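Local coordinates for 1-carboxybiuret hydrolase subunit AtzE (Pseudomonas sp., PDB 6C62), which hydrolyses 1-carboxybiuret to urea-1,3-dicarboxylate and ammonia in the bacterial breakdown of atrazine, at residues 37-42 against 73-78; 296-301 against 397-402; 381-384 against 389-392. One frame throughout, in Å; residues are numbered along the deposited sequence.

Contact 1 of 3, residues 37-42 against 73-78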
loop_
_atom_site.group_PDB
_atom_site.type_symbol
_atom_site.label_atom_id
_atom_site.label_comp_id
_atom_site.label_asym_id
_atom_site.label_seq_id
_atom_site.Cartn_x
_atom_site.Cartn_y
_atom_site.Cartn_z
ATOM N N ALA A 37 3.775 18.331 -31.546
ATOM C CA ALA A 37 4.130 18.207 -30.127
ATOM C C ALA A 37 3.158 18.954 -29.239
ATOM O O ALA A 37 2.930 18.490 -28.125
ATOM C CB ALA A 37 5.530 18.703 -29.879
ATOM N N PHE A 38 2.560 20.056 -29.680
ATOM C CA PHE A 38 1.675 20.852 -28.833
ATOM C C PHE A 38 0.191 20.546 -28.989
ATOM O O PHE A 38 -0.290 20.412 -30.094
ATOM C CB PHE A 38 1.858 22.352 -29.085
ATOM C CG PHE A 38 3.049 22.941 -28.398
ATOM C CD1 PHE A 38 4.316 22.735 -28.896
ATOM C CD2 PHE A 38 2.882 23.699 -27.251
ATOM C CE1 PHE A 38 5.440 23.284 -28.275
ATOM C CE2 PHE A 38 3.968 24.253 -26.610
ATOM C CZ PHE A 38 5.278 24.037 -27.125
ATOM N N THR A 39 -0.567 20.472 -27.910
ATOM C CA THR A 39 -2.007 20.396 -27.973
ATOM C C THR A 39 -2.655 21.677 -27.552
ATOM O O THR A 39 -3.894 21.811 -27.738
ATOM C CB THR A 39 -2.589 19.274 -27.075
ATOM O OG1 THR A 39 -2.097 19.364 -25.713
ATOM C CG2 THR A 39 -2.198 17.913 -27.639
ATOM N N CYS A 40 -1.910 22.579 -26.908
ATOM C CA CYS A 40 -2.459 23.847 -26.536
ATOM C C CYS A 40 -1.376 24.887 -26.351
ATOM O O CYS A 40 -0.308 24.560 -25.859
ATOM C CB CYS A 40 -3.359 23.612 -25.361
ATOM S SG CYS A 40 -2.794 24.176 -23.834
ATOM N N ARG A 41 -1.580 26.065 -26.866
ATOM C CA ARG A 41 -0.551 27.126 -26.799
ATOM C C ARG A 41 -1.080 28.236 -25.886
ATOM O O ARG A 41 -2.109 28.835 -26.186
ATOM C CB ARG A 41 -0.226 27.682 -28.160
ATOM C CG ARG A 41 0.276 26.618 -29.094
ATOM C CD ARG A 41 0.566 27.196 -30.479
ATOM N NE ARG A 41 0.468 26.166 -31.513
ATOM C CZ ARG A 41 0.703 26.348 -32.825
ATOM N NH1 ARG A 41 1.048 27.543 -33.322
ATOM N NH2 ARG A 41 0.558 25.306 -33.653
ATOM N N THR A 42 -0.402 28.477 -24.761
ATOM C CA THR A 42 -0.824 29.463 -23.768
ATOM C C THR A 42 -0.227 30.835 -24.052
ATOM O O THR A 42 0.641 31.342 -23.324
ATOM C CB THR A 42 -0.506 28.987 -22.334
ATOM O OG1 THR A 42 0.878 28.620 -22.223
ATOM C CG2 THR A 42 -1.366 27.753 -22.038
ATOM N N VAL A 73 4.609 21.719 -21.030
ATOM C CA VAL A 73 4.356 20.537 -20.145
ATOM C C VAL A 73 3.452 19.497 -20.800
ATOM O O VAL A 73 2.504 19.838 -21.514
ATOM C CB VAL A 73 3.751 20.995 -18.788
ATOM C CG1 VAL A 73 4.722 21.993 -18.132
ATOM C CG2 VAL A 73 2.386 21.627 -18.951
ATOM N N LYS A 74 3.737 18.227 -20.546
ATOM C CA LYS A 74 2.843 17.153 -20.938
ATOM C C LYS A 74 1.424 17.460 -20.458
ATOM O O LYS A 74 1.230 17.992 -19.342
ATOM C CB LYS A 74 3.374 15.878 -20.311
ATOM C CG LYS A 74 2.703 14.601 -20.766
ATOM C CD LYS A 74 3.414 13.434 -20.087
ATOM C CE LYS A 74 2.920 12.110 -20.626
ATOM N NZ LYS A 74 3.731 11.013 -20.030
ATOM N N ASN A 75 0.425 17.203 -21.311
ATOM C CA ASN A 75 -0.924 17.685 -21.042
ATOM C C ASN A 75 -1.684 16.900 -19.974
ATOM O O ASN A 75 -2.871 17.114 -19.802
ATOM C CB ASN A 75 -1.690 17.922 -22.338
ATOM C CG ASN A 75 -2.181 16.653 -23.044
ATOM O OD1 ASN A 75 -2.299 15.592 -22.452
ATOM N ND2 ASN A 75 -2.430 16.777 -24.342
ATOM N N LEU A 76 -1.014 16.009 -19.222
ATOM C CA LEU A 76 -1.536 15.565 -17.928
ATOM C C LEU A 76 -1.255 16.568 -16.737
ATOM O O LEU A 76 -1.771 16.361 -15.627
ATOM C CB LEU A 76 -1.054 14.162 -17.611
ATOM C CG LEU A 76 0.447 13.861 -17.523
ATOM C CD1 LEU A 76 1.049 14.500 -16.300
ATOM C CD2 LEU A 76 0.726 12.350 -17.470
ATOM N N PHE A 77 -0.485 17.637 -16.980
ATOM C CA PHE A 77 -0.249 18.640 -15.974
ATOM C C PHE A 77 -1.372 19.671 -16.043
ATOM O O PHE A 77 -1.707 20.174 -17.143
ATOM C CB PHE A 77 1.080 19.395 -16.108
ATOM C CG PHE A 77 2.303 18.610 -15.731
ATOM C CD1 PHE A 77 2.889 17.720 -16.602
ATOM C CD2 PHE A 77 2.866 18.749 -14.468
ATOM C CE1 PHE A 77 4.051 16.988 -16.243
ATOM C CE2 PHE A 77 3.986 18.049 -14.094
ATOM C CZ PHE A 77 4.597 17.146 -14.985
ATOM N N ASP A 78 -1.916 19.994 -14.871
ATOM C CA ASP A 78 -2.955 21.063 -14.743
ATOM C C ASP A 78 -2.300 22.395 -15.035
ATOM O O ASP A 78 -1.222 22.708 -14.479
ATOM C CB ASP A 78 -3.512 21.154 -13.309
ATOM C CG ASP A 78 -4.531 20.037 -12.950
ATOM O OD1 ASP A 78 -4.971 19.243 -13.825
ATOM O OD2 ASP A 78 -4.882 19.939 -11.734
#
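T39 and N75 meet through a single polar link that joins 38-41, an edge strand of the large mixed sheet of the amidase fold within this chain, to the turn that follows strand 70-74. Strand 113-118 runs between these two strands, and T39 and C40 both face its G117, which makes a classic beta bulge. The chain turns a corner at T39, whose CB points toward N75, although the two CA atoms are 7.5 Å apart.

The firm side of the contact is N75. It is buried, and its amide is gripped at both ends, OD1 accepting from the backbone N of G87 while ND2 donates to T39 OG1. Asparagine suits this place because one flat group both accepts and donates. It directly follows K74, by similarity a member of the charge relay system, and the pair begins a type I turn closed by F77 N bonding to K74 O at 2.9 Å.

The looser side is T39, partly exposed. Threonine suits it by offering a hydroxyl as acceptor beside a methyl, CG2, that lies 3.5 Å from N75 ND2. Its chi1 of 52° sets OG1 between the backbone N and the carbonyl carbon, where it also makes a weak bond to G117 O. The two side chains cross at about a right angle, and N75 ND2 reaches T39 OG1 at 2.9 Å in the amide plane, with an almost straight N-H...O angle of 178°.

Contact 2 of 3, residues 296-301 against 397-402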
loop_
_atom_site.group_PDB
_atom_site.type_symbol
_atom_site.label_atom_id
_atom_site.label_comp_id
_atom_site.label_asym_id
_atom_site.label_seq_id
_atom_site.Cartn_x
_atom_site.Cartn_y
_atom_site.Cartn_z
ATOM N N ILE A 296 11.679 -10.199 -13.567
ATOM C CA ILE A 296 10.541 -10.338 -12.640
ATOM C C ILE A 296 10.140 -8.945 -12.170
ATOM O O ILE A 296 8.948 -8.689 -11.946
ATOM C CB ILE A 296 10.879 -11.186 -11.383
ATOM C CG1 ILE A 296 11.550 -12.511 -11.738
ATOM C CG2 ILE A 296 9.654 -11.422 -10.512
ATOM C CD1 ILE A 296 10.858 -13.332 -12.723
ATOM N N GLY A 297 11.117 -8.044 -11.996
ATOM C CA GLY A 297 10.861 -6.636 -11.692
ATOM C C GLY A 297 9.972 -6.008 -12.773
ATOM O O GLY A 297 9.001 -5.346 -12.460
ATOM N N ARG A 298 10.280 -6.269 -14.046
ATOM C CA ARG A 298 9.440 -5.822 -15.118
ATOM C C ARG A 298 8.027 -6.421 -15.027
ATOM O O ARG A 298 7.014 -5.698 -15.231
ATOM C CB ARG A 298 10.039 -6.122 -16.491
ATOM C CG ARG A 298 8.998 -5.881 -17.638
ATOM C CD ARG A 298 9.598 -5.826 -18.977
ATOM N NE ARG A 298 8.560 -5.547 -19.950
ATOM C CZ ARG A 298 7.781 -6.464 -20.544
ATOM N NH1 ARG A 298 7.911 -7.773 -20.313
ATOM N NH2 ARG A 298 6.869 -6.048 -21.389
ATOM N N ALA A 299 7.964 -7.724 -14.747
ATOM C CA ALA A 299 6.730 -8.427 -14.686
ATOM C C ALA A 299 5.791 -7.830 -13.607
ATOM O O ALA A 299 4.620 -7.580 -13.873
ATOM C CB ALA A 299 6.964 -9.914 -14.472
ATOM N N ALA A 300 6.334 -7.604 -12.430
ATOM C CA ALA A 300 5.584 -7.035 -11.339
ATOM C C ALA A 300 5.130 -5.609 -11.629
ATOM O O ALA A 300 3.967 -5.276 -11.339
ATOM C CB ALA A 300 6.415 -7.049 -10.081
ATOM N N ALA A 301 6.013 -4.781 -12.223
ATOM C CA ALA A 301 5.633 -3.457 -12.640
ATOM C C ALA A 301 4.459 -3.492 -13.636
ATOM O O ALA A 301 3.517 -2.706 -13.560
ATOM C CB ALA A 301 6.766 -2.720 -13.237
ATOM N N MET A 397 9.299 -1.049 -26.262
ATOM C CA MET A 397 10.131 0.150 -26.093
ATOM C C MET A 397 10.579 0.328 -24.618
ATOM O O MET A 397 11.594 0.956 -24.351
ATOM C CB MET A 397 9.393 1.408 -26.581
ATOM C CG MET A 397 9.283 1.595 -28.111
ATOM S SD MET A 397 10.900 1.558 -28.941
ATOM C CE MET A 397 10.780 -0.094 -29.539
ATOM N N GLY A 398 9.799 -0.205 -23.661
ATOM C CA GLY A 398 10.146 -0.062 -22.215
ATOM C C GLY A 398 10.809 -1.243 -21.538
ATOM O O GLY A 398 10.915 -1.300 -20.312
ATOM N N LEU A 399 11.248 -2.215 -22.318
ATOM C CA LEU A 399 11.895 -3.408 -21.746
ATOM C C LEU A 399 13.049 -3.109 -20.742
ATOM O O LEU A 399 13.224 -3.820 -19.750
ATOM C CB LEU A 399 12.445 -4.292 -22.910
ATOM C CG LEU A 399 11.440 -5.178 -23.665
ATOM C CD1 LEU A 399 12.086 -5.771 -24.912
ATOM C CD2 LEU A 399 10.866 -6.304 -22.828
ATOM N N LEU A 400 13.867 -2.120 -21.069
ATOM C CA LEU A 400 15.039 -1.739 -20.300
ATOM C C LEU A 400 14.759 -0.682 -19.205
ATOM O O LEU A 400 15.527 -0.547 -18.254
ATOM C CB LEU A 400 16.105 -1.206 -21.221
ATOM C CG LEU A 400 16.506 -2.204 -22.328
ATOM C CD1 LEU A 400 17.438 -1.572 -23.360
ATOM C CD2 LEU A 400 17.138 -3.438 -21.699
ATOM N N THR A 401 13.663 0.046 -19.342
ATOM C CA THR A 401 13.300 1.102 -18.391
ATOM C C THR A 401 12.469 0.553 -17.221
ATOM O O THR A 401 12.615 0.994 -16.068
ATOM C CB THR A 401 12.520 2.241 -19.081
ATOM O OG1 THR A 401 11.472 1.710 -19.896
ATOM C CG2 THR A 401 13.410 3.011 -19.944
ATOM N N GLN A 402 11.583 -0.375 -17.533
ATOM C CA GLN A 402 10.553 -0.830 -16.615
ATOM C C GLN A 402 11.065 -1.453 -15.294
ATOM O O GLN A 402 10.519 -1.159 -14.249
ATOM C CB GLN A 402 9.557 -1.754 -17.352
ATOM C CG GLN A 402 8.280 -2.017 -16.568
ATOM C CD GLN A 402 7.078 -2.397 -17.418
ATOM O OE1 GLN A 402 7.243 -2.838 -18.548
ATOM N NE2 GLN A 402 5.862 -2.129 -16.937
HETATM O O HOH W 1 6.809 -2.990 -21.423
#
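R298 reaches out from helix 294-312 to L399 and Q402, on the loop, helical in its phi/psi at 399-401, that runs into helix 402-407 of this amidase fold. Q402 N bonds to G398 O at 3.0 Å, tying that segment's own backbone.

The polar links centre on the Q402 carbonyl. R298 NE makes a weak bond to Q402 OE1, long at 3.3 Å and bent to 122°, with the guanidinium and amide planes turned 76° apart. A water bridges the same two side chains, accepting from R298 NH2 and donating to Q402 OE1 at 2.9 Å. The amide oxygen of this buried glutamine thus has one good donor, the water, and one weak one, R298 NE; arginine suits the place because it can serve OE1 both directly and through water. With CG anti to the backbone N (chi1 169°) and an extended chain as far as NE, R298 reaches from its helix to the 397-402 segment. Replacing it by an alanine would probably cost Q402 OE1 its weak direct donor and the water one of its partners.

Van der Waals contacts flank this network. L399 CD2 lies over one guanidinium face, offset toward its rim, a place for a branched apolar chain that asks nothing of the N-H groups. W263 and an apolar side chain of a neighbouring subunit also pack on R298. Small enough to let the two elements come close, A301 sets its CB 3.7 Å from Q402 CG.

Contact 3 of 3, residues 381-384 against 389-392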
loop_
_atom_site.group_PDB
_atom_site.type_symbol
_atom_site.label_atom_id
_atom_site.label_comp_id
_atom_site.label_asym_id
_atom_site.label_seq_id
_atom_site.Cartn_x
_atom_site.Cartn_y
_atom_site.Cartn_z
ATOM N N THR A 381 4.421 0.947 -36.642
ATOM C CA THR A 381 5.131 -0.342 -36.474
ATOM C C THR A 381 4.379 -1.154 -35.447
ATOM O O THR A 381 4.083 -0.658 -34.348
ATOM C CB THR A 381 6.594 -0.142 -36.046
ATOM O OG1 THR A 381 7.279 0.576 -37.063
ATOM C CG2 THR A 381 7.352 -1.464 -35.882
ATOM N N GLU A 382 4.038 -2.399 -35.802
ATOM C CA GLU A 382 3.405 -3.311 -34.887
ATOM C C GLU A 382 4.354 -4.238 -34.118
ATOM O O GLU A 382 4.064 -4.595 -32.971
ATOM C CB GLU A 382 2.362 -4.140 -35.626
ATOM C CG GLU A 382 1.145 -3.292 -36.024
ATOM C CD GLU A 382 0.205 -3.047 -34.824
ATOM O OE1 GLU A 382 -0.023 -3.979 -34.018
ATOM O OE2 GLU A 382 -0.273 -1.909 -34.665
ATOM N N TRP A 383 5.421 -4.673 -34.805
ATOM C CA TRP A 383 6.356 -5.672 -34.270
ATOM C C TRP A 383 7.775 -5.197 -34.476
ATOM O O TRP A 383 8.068 -4.644 -35.508
ATOM C CB TRP A 383 6.173 -7.093 -34.867
ATOM C CG TRP A 383 4.901 -7.707 -34.408
ATOM C CD1 TRP A 383 4.639 -8.279 -33.186
ATOM C CD2 TRP A 383 3.669 -7.743 -35.137
ATOM N NE1 TRP A 383 3.302 -8.644 -33.108
ATOM C CE2 TRP A 383 2.690 -8.325 -34.293
ATOM C CE3 TRP A 383 3.288 -7.304 -36.405
ATOM C CZ2 TRP A 383 1.338 -8.514 -34.714
ATOM C CZ3 TRP A 383 1.971 -7.503 -36.828
ATOM C CH2 TRP A 383 1.005 -8.086 -35.972
ATOM N N ILE A 384 8.636 -5.384 -33.470
ATOM C CA ILE A 384 10.089 -5.144 -33.628
ATOM C C ILE A 384 10.871 -6.404 -33.351
ATOM O O ILE A 384 10.369 -7.328 -32.731
ATOM C CB ILE A 384 10.582 -4.040 -32.701
ATOM C CG1 ILE A 384 10.404 -4.417 -31.218
ATOM C CG2 ILE A 384 9.846 -2.726 -33.021
ATOM C CD1 ILE A 384 11.206 -3.524 -30.301
ATOM N N THR A 389 14.591 -11.896 -31.354
ATOM C CA THR A 389 13.290 -12.134 -30.753
ATOM C C THR A 389 12.279 -11.038 -31.129
ATOM O O THR A 389 12.532 -9.837 -30.950
ATOM C CB THR A 389 13.345 -12.299 -29.235
ATOM O OG1 THR A 389 14.386 -13.203 -28.906
ATOM C CG2 THR A 389 11.990 -12.839 -28.726
ATOM N N ARG A 390 11.129 -11.491 -31.627
ATOM C CA ARG A 390 10.036 -10.587 -31.970
ATOM C C ARG A 390 9.291 -10.102 -30.699
ATOM O O ARG A 390 8.942 -10.882 -29.823
ATOM C CB ARG A 390 9.046 -11.270 -32.928
ATOM C CG ARG A 390 8.320 -10.282 -33.836
ATOM C CD ARG A 390 7.182 -10.896 -34.641
ATOM N NE ARG A 390 6.135 -11.382 -33.746
ATOM C CZ ARG A 390 4.919 -11.795 -34.123
ATOM N NH1 ARG A 390 4.540 -11.771 -35.411
ATOM N NH2 ARG A 390 4.064 -12.226 -33.189
ATOM N N HIS A 391 8.924 -8.825 -30.671
ATOM C CA HIS A 391 8.099 -8.253 -29.606
ATOM C C HIS A 391 7.060 -7.337 -30.242
ATOM O O HIS A 391 7.375 -6.666 -31.208
ATOM C CB HIS A 391 8.947 -7.395 -28.675
ATOM C CG HIS A 391 10.034 -8.115 -27.973
ATOM N ND1 HIS A 391 9.846 -8.759 -26.774
ATOM C CD2 HIS A 391 11.343 -8.258 -28.276
ATOM C CE1 HIS A 391 10.994 -9.271 -26.375
ATOM N NE2 HIS A 391 11.916 -8.990 -27.273
ATOM N N PRO A 392 5.873 -7.211 -29.629
ATOM C CA PRO A 392 5.010 -6.073 -29.968
ATOM C C PRO A 392 5.785 -4.773 -29.688
ATOM O O PRO A 392 6.401 -4.601 -28.618
ATOM C CB PRO A 392 3.766 -6.260 -29.086
ATOM C CG PRO A 392 4.186 -7.170 -27.950
ATOM C CD PRO A 392 5.370 -8.002 -28.479
#
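W383 and R390 lie side by side on a two-stranded antiparallel hairpin, 383-386 with 389-392, at the surface and away from the annotated sites.

Backbone bonds set the register. I384 and H391 form a hydrogen-bonded pair, I384 N to H391 O and H391 N to I384 O both being 2.9 Å. W383 and P392 make the next, non-hydrogen-bonded pair, a place proline can take because no cross-strand N-H is required of it. CA-H...O contacts supplement the ladder, among them R390 CA to I384 O at 3.4 Å.

Stacking occupies the exposed side. The R390 guanidinium lies almost flat on the indole, planes 16° apart, in a cation-pi contact with CZ 3.8 Å from the centroid of the W383 five-membered ring; a bend at chi3 (64°) brings it over W383 CD1. E382 CB sits over the opposite indole face, toward its rim, while the E382 carboxylate forms a salt bridge with R394.

Apolar packing takes the other face, where I384 CG1 approaches H391 CB at 4.2 Å and I384 also meets C393 and A396.

Tryptophan suits its place by its broad, electron-rich face: a planar cation laid on it lets two exposed residues pack while the charge probably stays hydrated.

In the fold
All three contacts lie within one amidase fold; contact 1 closes before contact 2 opens, and contact 3 is nested in the loop closed by contact 2. Contact 1 itself holds K74 of the probable charge relay system, and the side chain of N75 is about 9 Å from that of S150, by similarity another member. Contact 2, its centre 27 Å from that of contact 1 across the chain's centre, sets the Q402 side chain about 9 Å from that of S174, the probable acyl-ester serine. Contacts 2 and 3 touch, M397 CE packing on I384 CD1 at 3.5 Å and L399 CD1 on H391 CE1 at 3.9 Å. The hairpin thus backs segment 397-402. Contacts 1 and 3 are about 18 Å apart at their nearest atoms.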